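Local coordinates for protein mini spindles (Drosophila melanogaster, PDB 5VJC) that probably binds tubulin through a HEAT-repeat TOG domain and so promotes microtubule dynamics and the formation of the mitotic spindle, at residues 117-122 / 160-165; 129-134 / 169-174; 139-144 / 154-159. All coordinates share one frame; numbering follows the deposited sequence.

Contact 1. Residues 117-122 / 160-165; sequences QVFQVL and LRQVIL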
ATOM      1  N   GLN A 117      -5.192  13.168   2.663  1.00 28.23           N
ATOM      2  CA  GLN A 117      -5.737  14.016   3.744  1.00 33.91           C
ATOM      3  C   GLN A 117      -5.853  13.223   5.055  1.00 29.77           C
ATOM      4  O   GLN A 117      -5.555  13.733   6.138  1.00 31.38           O
ATOM      5  CB  GLN A 117      -7.123  14.583   3.400  1.00 31.16           C
ATOM      6  CG  GLN A 117      -7.340  15.287   2.052  1.00 34.40           C
ATOM      7  CD  GLN A 117      -8.841  15.486   1.800  1.00 45.46           C
ATOM      8  OE1 GLN A 117      -9.424  14.924   0.853  1.00 44.42           O
ATOM      9  NE2 GLN A 117      -9.491  16.249   2.692  1.00 50.47           N
ATOM     10  N   VAL A 118      -6.299  11.977   4.950  1.00 24.18           N
ATOM     11  CA  VAL A 118      -6.414  11.101   6.123  1.00 22.38           C
ATOM     12  C   VAL A 118      -5.073  10.866   6.806  1.00 27.00           C
ATOM     13  O   VAL A 118      -4.957  11.020   8.021  1.00 23.12           O
ATOM     14  CB  VAL A 118      -7.013   9.731   5.744  1.00 22.12           C
ATOM     15  CG1 VAL A 118      -6.827   8.713   6.878  1.00 20.84           C
ATOM     16  CG2 VAL A 118      -8.492   9.882   5.400  1.00 21.79           C
ATOM     17  N   PHE A 119      -4.051  10.494   6.036  1.00 24.61           N
ATOM     18  CA  PHE A 119      -2.785  10.145   6.674  1.00 24.29           C
ATOM     19  C   PHE A 119      -2.074  11.372   7.229  1.00 24.17           C
ATOM     20  O   PHE A 119      -1.382  11.265   8.239  1.00 24.92           O
ATOM     21  CB  PHE A 119      -1.896   9.341   5.711  1.00 21.08           C
ATOM     22  CG  PHE A 119      -2.226   7.883   5.733  1.00 23.90           C
ATOM     23  CD1 PHE A 119      -1.601   7.034   6.628  1.00 24.02           C
ATOM     24  CD2 PHE A 119      -3.243   7.383   4.936  1.00 24.52           C
ATOM     25  CE1 PHE A 119      -1.949   5.694   6.706  1.00 20.89           C
ATOM     26  CE2 PHE A 119      -3.598   6.033   4.997  1.00 24.98           C
ATOM     27  CZ  PHE A 119      -2.949   5.191   5.885  1.00 21.72           C
ATOM     28  N   GLN A 120      -2.304  12.539   6.625  1.00 29.40           N
ATOM     29  CA  GLN A 120      -1.847  13.790   7.227  1.00 29.00           C
ATOM     30  C   GLN A 120      -2.464  14.011   8.618  1.00 28.61           C
ATOM     31  O   GLN A 120      -1.759  14.376   9.570  1.00 31.42           O
ATOM     32  CB  GLN A 120      -2.160  14.992   6.332  1.00 29.44           C
ATOM     33  CG  GLN A 120      -1.395  16.242   6.800  1.00 34.72           C
ATOM     34  CD  GLN A 120       0.104  15.971   6.922  1.00 36.94           C
ATOM     35  OE1 GLN A 120       0.750  15.563   5.950  1.00 37.93           O
ATOM     36  NE2 GLN A 120       0.661  16.173   8.119  1.00 34.44           N
ATOM     37  N   VAL A 121      -3.765  13.780   8.747  1.00 27.27           N
ATOM     38  CA  VAL A 121      -4.416  13.829  10.068  1.00 28.41           C
ATOM     39  C   VAL A 121      -3.772  12.839  11.043  1.00 25.16           C
ATOM     40  O   VAL A 121      -3.462  13.192  12.190  1.00 30.34           O
ATOM     41  CB  VAL A 121      -5.931  13.554   9.963  1.00 30.99           C
ATOM     42  CG1 VAL A 121      -6.557  13.320  11.350  1.00 30.62           C
ATOM     43  CG2 VAL A 121      -6.610  14.726   9.281  1.00 34.43           C
ATOM     44  N   LEU A 122      -3.517  11.616  10.589  1.00 23.39           N
ATOM     45  CA  LEU A 122      -2.891  10.617  11.466  1.00 26.49           C
ATOM     46  C   LEU A 122      -1.490  11.058  11.915  1.00 27.99           C
ATOM     47  O   LEU A 122      -1.098  10.880  13.079  1.00 27.18           O
ATOM     48  CB  LEU A 122      -2.810   9.263  10.762  1.00 20.73           C
ATOM     49  CG  LEU A 122      -4.137   8.706  10.236  1.00 23.84           C
ATOM     50  CD1 LEU A 122      -3.944   7.302   9.649  1.00 21.76           C
ATOM     51  CD2 LEU A 122      -5.206   8.710  11.328  1.00 23.46           C
ATOM     52  N   LEU A 160       1.678   5.826   0.159  1.00 17.39           N
ATOM     53  CA  LEU A 160       2.609   4.848   0.715  1.00 21.25           C
ATOM     54  C   LEU A 160       3.706   5.545   1.538  1.00 23.67           C
ATOM     55  O   LEU A 160       4.129   5.066   2.610  1.00 20.36           O
ATOM     56  CB  LEU A 160       3.236   4.000  -0.391  1.00 21.45           C
ATOM     57  CG  LEU A 160       4.049   2.788   0.091  1.00 28.25           C
ATOM     58  CD1 LEU A 160       3.146   1.648   0.591  1.00 21.13           C
ATOM     59  CD2 LEU A 160       4.977   2.278  -0.991  1.00 21.94           C
ATOM     60  N   ARG A 161       4.121   6.721   1.083  1.00 21.04           N
ATOM     61  CA  ARG A 161       5.218   7.399   1.773  1.00 22.59           C
ATOM     62  C   ARG A 161       4.750   8.172   2.993  1.00 23.22           C
ATOM     63  O   ARG A 161       5.570   8.650   3.776  1.00 24.06           O
ATOM     64  CB  ARG A 161       5.959   8.293   0.795  1.00 24.61           C
ATOM     65  CG  ARG A 161       6.764   7.437  -0.180  1.00 25.55           C
ATOM     66  CD  ARG A 161       7.430   8.258  -1.272  1.00 26.41           C
ATOM     67  NE  ARG A 161       8.033   7.377  -2.265  1.00 28.21           N
ATOM     68  CZ  ARG A 161       8.818   7.793  -3.256  1.00 31.91           C
ATOM     69  NH1 ARG A 161       9.126   9.082  -3.365  1.00 25.87           N
ATOM     70  NH2 ARG A 161       9.321   6.908  -4.114  1.00 30.52           N
ATOM     71  N   GLN A 162       3.434   8.238   3.176  1.00 21.09           N
ATOM     72  CA  GLN A 162       2.854   8.638   4.446  1.00 24.06           C
ATOM     73  C   GLN A 162       2.676   7.445   5.388  1.00 21.83           C
ATOM     74  O   GLN A 162       2.882   7.575   6.577  1.00 19.86           O
ATOM     75  CB  GLN A 162       1.500   9.298   4.236  1.00 24.55           C
ATOM     76  CG  GLN A 162       1.559  10.619   3.506  1.00 30.06           C
ATOM     77  CD  GLN A 162       0.175  11.122   3.258  1.00 25.25           C
ATOM     78  OE1 GLN A 162      -0.627  10.455   2.573  1.00 26.12           O
ATOM     79  NE2 GLN A 162      -0.156  12.265   3.861  1.00 25.08           N
ATOM     80  N   VAL A 163       2.258   6.301   4.844  1.00 23.98           N
ATOM     81  CA  VAL A 163       2.045   5.111   5.663  1.00 22.34           C
ATOM     82  C   VAL A 163       3.294   4.745   6.461  1.00 24.26           C
ATOM     83  O   VAL A 163       3.202   4.398   7.650  1.00 22.18           O
ATOM     84  CB  VAL A 163       1.617   3.912   4.802  1.00 21.58           C
ATOM     85  CG1 VAL A 163       1.554   2.646   5.644  1.00 21.97           C
ATOM     86  CG2 VAL A 163       0.243   4.186   4.164  1.00 20.97           C
ATOM     87  N   ILE A 164       4.468   4.840   5.832  1.00 20.82           N
ATOM     88  CA  ILE A 164       5.694   4.435   6.503  1.00 25.54           C
ATOM     89  C   ILE A 164       6.020   5.336   7.689  1.00 23.30           C
ATOM     90  O   ILE A 164       6.844   4.979   8.501  1.00 22.70           O
ATOM     91  CB  ILE A 164       6.923   4.435   5.563  1.00 23.43           C
ATOM     92  CG1 ILE A 164       7.169   5.845   5.016  1.00 25.52           C
ATOM     93  CG2 ILE A 164       6.732   3.440   4.449  1.00 34.40           C
ATOM     94  CD1 ILE A 164       8.102   5.881   3.815  1.00 30.58           C
ATOM     95  N   LEU A 165       5.370   6.492   7.791  1.00 22.19           N
ATOM     96  CA  LEU A 165       5.584   7.363   8.942  1.00 19.99           C
ATOM     97  C   LEU A 165       4.733   6.925  10.136  1.00 26.38           C
ATOM     98  O   LEU A 165       5.012   7.317  11.263  1.00 27.63           O
ATOM     99  CB  LEU A 165       5.273   8.814   8.576  1.00 21.49           C
ATOM    100  CG  LEU A 165       6.081   9.315   7.363  1.00 31.09           C
ATOM    101  CD1 LEU A 165       5.682  10.730   6.947  1.00 28.84           C
ATOM    102  CD2 LEU A 165       7.571   9.231   7.666  1.00 28.34           C
TER
HETATM  103  O   HOH W   1       2.173  13.851   4.532  1.00 38.58           O

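Contact 2. Residues 129-134 / 169-174; sequences LAENEG and FVKVFG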
ATOM      1  N   LEU A 129      -0.734   3.300  13.415  1.00 24.82           N
ATOM      2  CA  LEU A 129      -1.647   2.286  12.882  1.00 26.06           C
ATOM      3  C   LEU A 129      -1.588   0.990  13.680  1.00 26.91           C
ATOM      4  O   LEU A 129      -0.503   0.503  14.037  1.00 25.00           O
ATOM      5  CB  LEU A 129      -1.359   1.937  11.416  1.00 25.75           C
ATOM      6  CG  LEU A 129      -1.556   2.862  10.214  1.00 29.83           C
ATOM      7  CD1 LEU A 129      -1.454   2.036   8.923  1.00 21.73           C
ATOM      8  CD2 LEU A 129      -2.873   3.603  10.257  1.00 27.31           C
ATOM      9  N   ALA A 130      -2.761   0.429  13.956  1.00 25.49           N
ATOM     10  CA  ALA A 130      -2.826  -0.929  14.468  1.00 25.43           C
ATOM     11  C   ALA A 130      -2.191  -1.867  13.442  1.00 23.88           C
ATOM     12  O   ALA A 130      -2.225  -1.590  12.233  1.00 21.09           O
ATOM     13  CB  ALA A 130      -4.273  -1.332  14.736  1.00 28.66           C
ATOM     14  N   GLU A 131      -1.604  -2.964  13.920  1.00 24.91           N
ATOM     15  CA  GLU A 131      -1.090  -4.018  13.045  1.00 24.93           C
ATOM     16  C   GLU A 131      -2.148  -4.431  11.986  1.00 26.88           C
ATOM     17  O   GLU A 131      -1.837  -4.599  10.795  1.00 20.60           O
ATOM     18  CB  GLU A 131      -0.653  -5.226  13.877  1.00 27.61           C
ATOM     19  CG  GLU A 131      -0.238  -6.412  13.056  1.00 37.10           C
ATOM     20  CD  GLU A 131       0.950  -6.088  12.173  1.00 45.55           C
ATOM     21  OE1 GLU A 131       1.942  -5.566  12.727  1.00 40.09           O
ATOM     22  OE2 GLU A 131       0.879  -6.326  10.933  1.00 41.92           O
ATOM     23  N   ASN A 132      -3.398  -4.529  12.417  1.00 21.17           N
ATOM     24  CA  ASN A 132      -4.484  -4.938  11.524  1.00 24.00           C
ATOM     25  C   ASN A 132      -4.793  -3.891  10.467  1.00 24.54           C
ATOM     26  O   ASN A 132      -5.103  -4.238   9.345  1.00 21.36           O
ATOM     27  CB  ASN A 132      -5.748  -5.229  12.323  1.00 23.49           C
ATOM     28  CG  ASN A 132      -5.491  -6.188  13.457  1.00 30.12           C
ATOM     29  OD1 ASN A 132      -4.739  -5.885  14.404  1.00 26.60           O
ATOM     30  ND2 ASN A 132      -6.099  -7.364  13.368  1.00 27.81           N
ATOM     31  N   GLU A 133      -4.711  -2.611  10.834  1.00 21.62           N
ATOM     32  CA  GLU A 133      -4.974  -1.555   9.862  1.00 21.01           C
ATOM     33  C   GLU A 133      -3.919  -1.573   8.748  1.00 19.80           C
ATOM     34  O   GLU A 133      -4.269  -1.613   7.565  1.00 20.33           O
ATOM     35  CB  GLU A 133      -5.040  -0.192  10.546  1.00 22.22           C
ATOM     36  CG  GLU A 133      -6.320  -0.036  11.378  1.00 20.20           C
ATOM     37  CD  GLU A 133      -6.296   1.132  12.333  1.00 23.72           C
ATOM     38  OE1 GLU A 133      -5.203   1.512  12.815  1.00 24.71           O
ATOM     39  OE2 GLU A 133      -7.390   1.666  12.618  1.00 26.39           O
ATOM     40  N   GLY A 134      -2.644  -1.565   9.119  1.00 20.96           N
ATOM     41  CA  GLY A 134      -1.555  -1.715   8.159  1.00 23.28           C
ATOM     42  C   GLY A 134      -1.683  -2.945   7.264  1.00 23.75           C
ATOM     43  O   GLY A 134      -1.601  -2.853   6.034  1.00 21.93           O
ATOM     44  N   PHE A 169       8.397   0.696   8.912  1.00 22.72           N
ATOM     45  CA  PHE A 169       8.964   0.782   7.576  1.00 27.15           C
ATOM     46  C   PHE A 169       9.523  -0.574   7.177  1.00 24.68           C
ATOM     47  O   PHE A 169       9.470  -0.916   6.010  1.00 22.61           O
ATOM     48  CB  PHE A 169      10.035   1.909   7.451  1.00 28.66           C
ATOM     49  CG  PHE A 169      11.153   1.854   8.473  1.00 28.27           C
ATOM     50  CD1 PHE A 169      12.279   1.063   8.258  1.00 28.15           C
ATOM     51  CD2 PHE A 169      11.108   2.650   9.606  1.00 28.48           C
ATOM     52  CE1 PHE A 169      13.322   1.024   9.185  1.00 30.92           C
ATOM     53  CE2 PHE A 169      12.149   2.622  10.549  1.00 32.37           C
ATOM     54  CZ  PHE A 169      13.257   1.808  10.334  1.00 35.65           C
ATOM     55  N   VAL A 170       9.953  -1.394   8.138  1.00 25.57           N
ATOM     56  CA  VAL A 170      10.422  -2.731   7.770  1.00 27.46           C
ATOM     57  C   VAL A 170       9.253  -3.568   7.194  1.00 26.21           C
ATOM     58  O   VAL A 170       9.423  -4.296   6.207  1.00 22.74           O
ATOM     59  CB  VAL A 170      11.087  -3.457   8.959  1.00 29.35           C
ATOM     60  CG1 VAL A 170      11.168  -4.946   8.712  1.00 37.59           C
ATOM     61  CG2 VAL A 170      12.476  -2.886   9.234  1.00 34.68           C
ATOM     62  N   LYS A 171       8.058  -3.410   7.756  1.00 24.03           N
ATOM     63  CA  LYS A 171       6.895  -4.141   7.245  1.00 24.87           C
ATOM     64  C   LYS A 171       6.509  -3.662   5.845  1.00 25.76           C
ATOM     65  O   LYS A 171       6.201  -4.470   4.979  1.00 24.51           O
ATOM     66  CB  LYS A 171       5.712  -4.013   8.196  1.00 25.79           C
ATOM     67  CG  LYS A 171       5.960  -4.670   9.544  1.00 34.46           C
ATOM     68  CD  LYS A 171       4.715  -4.672  10.403  1.00 34.84           C
ATOM     69  CE  LYS A 171       4.904  -5.568  11.632  1.00 44.20           C
ATOM     70  NZ  LYS A 171       5.189  -6.976  11.216  1.00 50.22           N
ATOM     71  N   VAL A 172       6.557  -2.353   5.612  1.00 29.07           N
ATOM     72  CA  VAL A 172       6.270  -1.812   4.283  1.00 26.31           C
ATOM     73  C   VAL A 172       7.283  -2.323   3.263  1.00 24.59           C
ATOM     74  O   VAL A 172       6.908  -2.719   2.142  1.00 25.48           O
ATOM     75  CB  VAL A 172       6.256  -0.277   4.291  1.00 27.93           C
ATOM     76  CG1 VAL A 172       6.091   0.271   2.861  1.00 25.88           C
ATOM     77  CG2 VAL A 172       5.119   0.225   5.193  1.00 27.32           C
ATOM     78  N   PHE A 173       8.559  -2.331   3.652  1.00 21.07           N
ATOM     79  CA  PHE A 173       9.604  -2.873   2.796  1.00 23.00           C
ATOM     80  C   PHE A 173       9.233  -4.291   2.362  1.00 24.19           C
ATOM     81  O   PHE A 173       9.321  -4.610   1.175  1.00 23.50           O
ATOM     82  CB  PHE A 173      10.976  -2.869   3.490  1.00 22.15           C
ATOM     83  CG  PHE A 173      12.110  -3.326   2.593  1.00 26.68           C
ATOM     84  CD1 PHE A 173      12.792  -2.417   1.796  1.00 23.68           C
ATOM     85  CD2 PHE A 173      12.483  -4.656   2.547  1.00 28.05           C
ATOM     86  CE1 PHE A 173      13.835  -2.827   0.981  1.00 29.54           C
ATOM     87  CE2 PHE A 173      13.506  -5.074   1.714  1.00 29.45           C
ATOM     88  CZ  PHE A 173      14.177  -4.168   0.935  1.00 26.81           C
ATOM     89  N   GLY A 174       8.829  -5.115   3.331  1.00 24.06           N
ATOM     90  CA  GLY A 174       8.347  -6.462   3.081  1.00 26.33           C
ATOM     91  C   GLY A 174       7.194  -6.533   2.083  1.00 25.62           C
ATOM     92  O   GLY A 174       7.223  -7.354   1.173  1.00 25.51           O
TER

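Contact 3. Residues 139-144 / 154-159; sequences PHLLLK and NGVRRV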
ATOM      1  N   PRO A 139      -0.957  -4.047   1.348  1.00 24.20           N
ATOM      2  CA  PRO A 139      -0.780  -4.927   0.177  1.00 27.06           C
ATOM      3  C   PRO A 139      -1.685  -4.536  -0.986  1.00 24.99           C
ATOM      4  O   PRO A 139      -1.292  -4.633  -2.159  1.00 21.88           O
ATOM      5  CB  PRO A 139      -1.174  -6.320   0.697  1.00 26.78           C
ATOM      6  CG  PRO A 139      -1.095  -6.230   2.151  1.00 27.09           C
ATOM      7  CD  PRO A 139      -1.297  -4.808   2.559  1.00 23.11           C
ATOM      8  N   HIS A 140      -2.892  -4.085  -0.640  1.00 20.99           N
ATOM      9  CA  HIS A 140      -3.885  -3.730  -1.621  1.00 23.03           C
ATOM     10  C   HIS A 140      -3.565  -2.397  -2.252  1.00 22.20           C
ATOM     11  O   HIS A 140      -3.755  -2.217  -3.463  1.00 22.18           O
ATOM     12  CB  HIS A 140      -5.279  -3.711  -0.985  1.00 21.72           C
ATOM     13  CG  HIS A 140      -5.641  -5.004  -0.335  1.00 29.63           C
ATOM     14  ND1 HIS A 140      -5.967  -6.130  -1.058  1.00 28.61           N
ATOM     15  CD2 HIS A 140      -5.680  -5.363   0.971  1.00 23.42           C
ATOM     16  CE1 HIS A 140      -6.221  -7.122  -0.221  1.00 38.70           C
ATOM     17  NE2 HIS A 140      -6.053  -6.685   1.015  1.00 31.17           N
ATOM     18  N   LEU A 141      -3.099  -1.457  -1.434  1.00 21.59           N
ATOM     19  CA  LEU A 141      -2.637  -0.187  -1.970  1.00 25.50           C
ATOM     20  C   LEU A 141      -1.495  -0.418  -2.959  1.00 22.26           C
ATOM     21  O   LEU A 141      -1.514   0.108  -4.060  1.00 20.82           O
ATOM     22  CB  LEU A 141      -2.179   0.735  -0.844  1.00 22.23           C
ATOM     23  CG  LEU A 141      -1.373   1.981  -1.181  1.00 21.58           C
ATOM     24  CD1 LEU A 141      -2.274   3.027  -1.844  1.00 19.30           C
ATOM     25  CD2 LEU A 141      -0.671   2.541   0.134  1.00 16.45           C
ATOM     26  N   LEU A 142      -0.523  -1.234  -2.560  1.00 20.94           N
ATOM     27  CA  LEU A 142       0.658  -1.473  -3.386  1.00 27.21           C
ATOM     28  C   LEU A 142       0.332  -2.082  -4.747  1.00 26.50           C
ATOM     29  O   LEU A 142       1.071  -1.867  -5.708  1.00 24.57           O
ATOM     30  CB  LEU A 142       1.649  -2.367  -2.653  1.00 21.61           C
ATOM     31  CG  LEU A 142       2.672  -1.585  -1.835  1.00 30.48           C
ATOM     32  CD1 LEU A 142       3.269  -2.486  -0.773  1.00 27.85           C
ATOM     33  CD2 LEU A 142       3.772  -1.047  -2.756  1.00 26.05           C
ATOM     34  N   LEU A 143      -0.764  -2.838  -4.818  1.00 23.62           N
ATOM     35  CA  LEU A 143      -1.251  -3.394  -6.078  1.00 24.13           C
ATOM     36  C   LEU A 143      -1.427  -2.350  -7.159  1.00 27.05           C
ATOM     37  O   LEU A 143      -1.293  -2.656  -8.332  1.00 27.52           O
ATOM     38  CB  LEU A 143      -2.589  -4.116  -5.878  1.00 23.83           C
ATOM     39  CG  LEU A 143      -2.488  -5.546  -5.342  1.00 33.41           C
ATOM     40  CD1 LEU A 143      -3.874  -6.165  -5.334  1.00 41.08           C
ATOM     41  CD2 LEU A 143      -1.517  -6.401  -6.176  1.00 39.36           C
ATOM     42  N   LYS A 144      -1.742  -1.124  -6.762  1.00 26.55           N
ATOM     43  CA  LYS A 144      -1.964  -0.059  -7.726  1.00 24.73           C
ATOM     44  C   LYS A 144      -0.681   0.720  -8.088  1.00 25.06           C
ATOM     45  O   LYS A 144      -0.726   1.627  -8.918  1.00 26.85           O
ATOM     46  CB  LYS A 144      -3.015   0.918  -7.198  1.00 23.73           C
ATOM     47  CG  LYS A 144      -4.312   0.293  -6.699  1.00 29.64           C
ATOM     48  CD  LYS A 144      -4.750  -0.923  -7.512  1.00 31.25           C
ATOM     49  CE  LYS A 144      -5.441  -0.548  -8.785  1.00 41.40           C
ATOM     50  NZ  LYS A 144      -6.043  -1.778  -9.393  1.00 42.62           N
ATOM     51  N   ASN A 154       1.243   7.975  -8.985  1.00 24.66           N
ATOM     52  CA  ASN A 154       1.719   9.050  -8.108  1.00 26.60           C
ATOM     53  C   ASN A 154       0.962   9.108  -6.768  1.00 23.08           C
ATOM     54  O   ASN A 154       1.539   9.425  -5.723  1.00 22.42           O
ATOM     55  CB  ASN A 154       1.630  10.405  -8.814  1.00 29.59           C
ATOM     56  CG  ASN A 154       2.795  10.627  -9.773  1.00 41.02           C
ATOM     57  OD1 ASN A 154       3.824   9.951  -9.672  1.00 45.27           O
ATOM     58  ND2 ASN A 154       2.639  11.564 -10.710  1.00 44.01           N
ATOM     59  N   GLY A 155      -0.332   8.818  -6.814  1.00 22.82           N
ATOM     60  CA  GLY A 155      -1.173   8.902  -5.627  1.00 24.37           C
ATOM     61  C   GLY A 155      -0.804   7.786  -4.668  1.00 20.61           C
ATOM     62  O   GLY A 155      -0.663   8.006  -3.470  1.00 22.02           O
ATOM     63  N   VAL A 156      -0.665   6.581  -5.208  1.00 21.19           N
ATOM     64  CA  VAL A 156      -0.229   5.419  -4.431  1.00 22.32           C
ATOM     65  C   VAL A 156       1.102   5.682  -3.738  1.00 22.54           C
ATOM     66  O   VAL A 156       1.249   5.437  -2.541  1.00 18.50           O
ATOM     67  CB  VAL A 156      -0.113   4.179  -5.328  1.00 24.54           C
ATOM     68  CG1 VAL A 156       0.517   3.001  -4.585  1.00 22.21           C
ATOM     69  CG2 VAL A 156      -1.494   3.817  -5.909  1.00 21.06           C
ATOM     70  N   ARG A 157       2.073   6.197  -4.488  1.00 21.56           N
ATOM     71  CA  ARG A 157       3.373   6.505  -3.925  1.00 23.34           C
ATOM     72  C   ARG A 157       3.263   7.544  -2.791  1.00 21.38           C
ATOM     73  O   ARG A 157       3.912   7.420  -1.750  1.00 21.92           O
ATOM     74  CB  ARG A 157       4.312   6.999  -5.052  1.00 29.16           C
ATOM     75  CG  ARG A 157       5.814   7.079  -4.728  1.00 30.49           C
ATOM     76  CD  ARG A 157       6.666   6.540  -5.934  1.00 31.10           C
ATOM     77  NE  ARG A 157       6.102   6.978  -7.201  1.00 39.65           N
ATOM     78  CZ  ARG A 157       6.029   6.226  -8.294  1.00 39.29           C
ATOM     79  NH1 ARG A 157       6.524   4.996  -8.283  1.00 36.16           N
ATOM     80  NH2 ARG A 157       5.474   6.718  -9.397  1.00 43.02           N
ATOM     81  N   ARG A 158       2.443   8.570  -2.986  1.00 25.52           N
ATOM     82  CA  ARG A 158       2.308   9.640  -1.991  1.00 22.41           C
ATOM     83  C   ARG A 158       1.723   9.096  -0.675  1.00 22.67           C
ATOM     84  O   ARG A 158       2.232   9.371   0.430  1.00 22.50           O
ATOM     85  CB  ARG A 158       1.433  10.766  -2.558  1.00 26.71           C
ATOM     86  CG  ARG A 158       1.099  11.882  -1.589  1.00 33.92           C
ATOM     87  CD  ARG A 158       2.166  12.965  -1.498  1.00 40.29           C
ATOM     88  NE  ARG A 158       1.681  14.157  -0.797  1.00 42.99           N
ATOM     89  CZ  ARG A 158       1.751  14.339   0.524  1.00 44.93           C
ATOM     90  NH1 ARG A 158       2.298  13.415   1.309  1.00 40.89           N
ATOM     91  NH2 ARG A 158       1.279  15.456   1.070  1.00 46.24           N
ATOM     92  N   VAL A 159       0.663   8.307  -0.805  1.00 22.89           N
ATOM     93  CA  VAL A 159       0.047   7.635   0.348  1.00 19.77           C
ATOM     94  C   VAL A 159       1.029   6.654   0.974  1.00 17.62           C
ATOM     95  O   VAL A 159       1.198   6.635   2.177  1.00 19.58           O
ATOM     96  CB  VAL A 159      -1.255   6.887  -0.078  1.00 17.99           C
ATOM     97  CG1 VAL A 159      -1.831   6.023   1.095  1.00 17.04           C
ATOM     98  CG2 VAL A 159      -2.293   7.877  -0.600  1.00 22.11           C
TER

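Contact 1. Residues 117-122 / 160-165
Phe119 and Gln162 mark the nearest approach of two helical segments that run almost in the same direction, the axes of 117-122 and 160-165 lying 9.7 Å apart and inclined by only 20°. Between them Phe119 points at the second helix and lays one ring face against Val163: methyl CG2 stands 4.0 Å from the ring centroid, 27° off the normal, a CH-pi contact. Valine suits the place, its methyl held close to the backbone where a broad ring can cover it. The Gln162 chain is extended beyond CG and reaches across to the other helix, passing Phe119 CB, which lies 3.6 Å from Gln162 OE1. That oxygen is buried without a hydrogen-bond partner, whereas NE2 is held by the carbonyl of Val116 and by a water, 2.9 Å from Gln162 NE2. The same water donates to Gln120 OE1 at 2.6 Å, joining two amides whose planes are 42° apart; Gln120 NE2 turns instead to Asp124. Near-parallel packing of helices with one other between them in sequence is how HEAT-type arrays such as TOG domains stack. Here helix 89-99 meets Phe119 through Leu93, and helix 131-142 reaches Val163 through Val138.

Contact 2. Residues 129-134 / 169-174
Glu131 and Lys171 meet at about a right angle, and they alone join the two segments. The carboxylate comes up against the lysine's last methylenes, with Glu131 OE1 3.2 Å from Lys171 CE, while Lys171 NZ lies 3.8 Å from Glu131 OE1. The salt bridge is therefore long, an attraction between charges without a hydrogen bond. A bend at chi2 (61°) swings the Glu131 carboxylate over to Lys171; the lysine points across from its backbone and turns only at its last torsion (chi4 -60°). The other carboxylate oxygen, OE2, is hydrogen-bonded to the hydroxyl of Ser135 one turn further on, which helps to fix the group. Long, flexible charged chains suit this exposed place, where they can span a distance the backbones do not close. Ala130 is the N-cap of the helix that begins at Glu131; its amide gives its hydrogen to Glu133 OE1, and Tyr127 and Lys14 also hold that glutamate. The pair thus bridges the starts of two helices, consistent with a plain surface tie in a HEAT-repeat TOG domain. Apolar neighbours in these segments pack inward: Leu129 on helix 89-99, Val172 on helix 150-166, and Phe173 on helix 185-202.

Contact 3. Residues 139-144 / 154-159
Leu141 and Val156 form the tight centre of this contact, their CA atoms 6.6 Å apart. The two side chains run alongside one another, pointing opposite ways, so that they touch along their flanks: Leu141 CD1 lies 3.9 Å from Val156 CG1. The same valine methyl also sits 3.6 Å from the backbone oxygen Leu141 O, so Val156 packs against main chain as well as side chain. One turn along the second helix, Val159 takes up the other branch of the leucine, with Val159 CG1 3.8 Å from Leu141 CD2. A leucine with two spread methyls can serve both valines at once; its CG stands anti to the backbone nitrogen (chi1 166°), which places CD1 at Val156 and CD2 at Val159. The valines, short and branched at CB, let the backbones come close.

Successive helices that turn back on each other in this way are the building plan of HEAT-repeat arrays such as TOG domains: helix 131-142 leads through a short connection into helix 150-166, and apolar residues fill the seam. Helix 105-124 closes it from a further side, Leu112 touching both Leu141 and Val156 and Leu115 touching Val159.

Near the connection the contact thins to one close touch and turns polar beyond it. Here Lys144 contributes only the root of its chain, Lys144 CB resting 3.5 Å from Val156 CG2. Bends at chi2 (-36°) and chi3 (-80°) then lead the rest of the lysine away from the second helix, and its NZ is hydrogen-bonded to the carbonyl oxygen of Phe100. Lysine fits such a border because its methylenes can lie on a valine while its charge finds a polar partner beyond. On the far flank of helix 150-166, Arg157 turns away from Leu141 and Lys144 and pairs with Glu190.

In the fold
From the N-terminal side, helix 105-124 comes first, and the chain then turns into helix 131-142, doubles back as helix 150-166 and continues into helix 169-178. Contact 3 closes the shortest loop, between two successive helices, and is nested inside both larger ones. Contact 1 joins 105-124 to 150-166, while contact 2 joins 131-142 to 169-178; their segments alternate along the chain, so these loops cross. Leu160 binds the set together, touching Leu141 and Leu142 of contact 3 and Val172 of contact 2. Leu129 lies against Leu122 and Phe119 of contact 1. Four consecutive helices are thus stitched together across the middle of the array, by two buried contacts and one surface bridge.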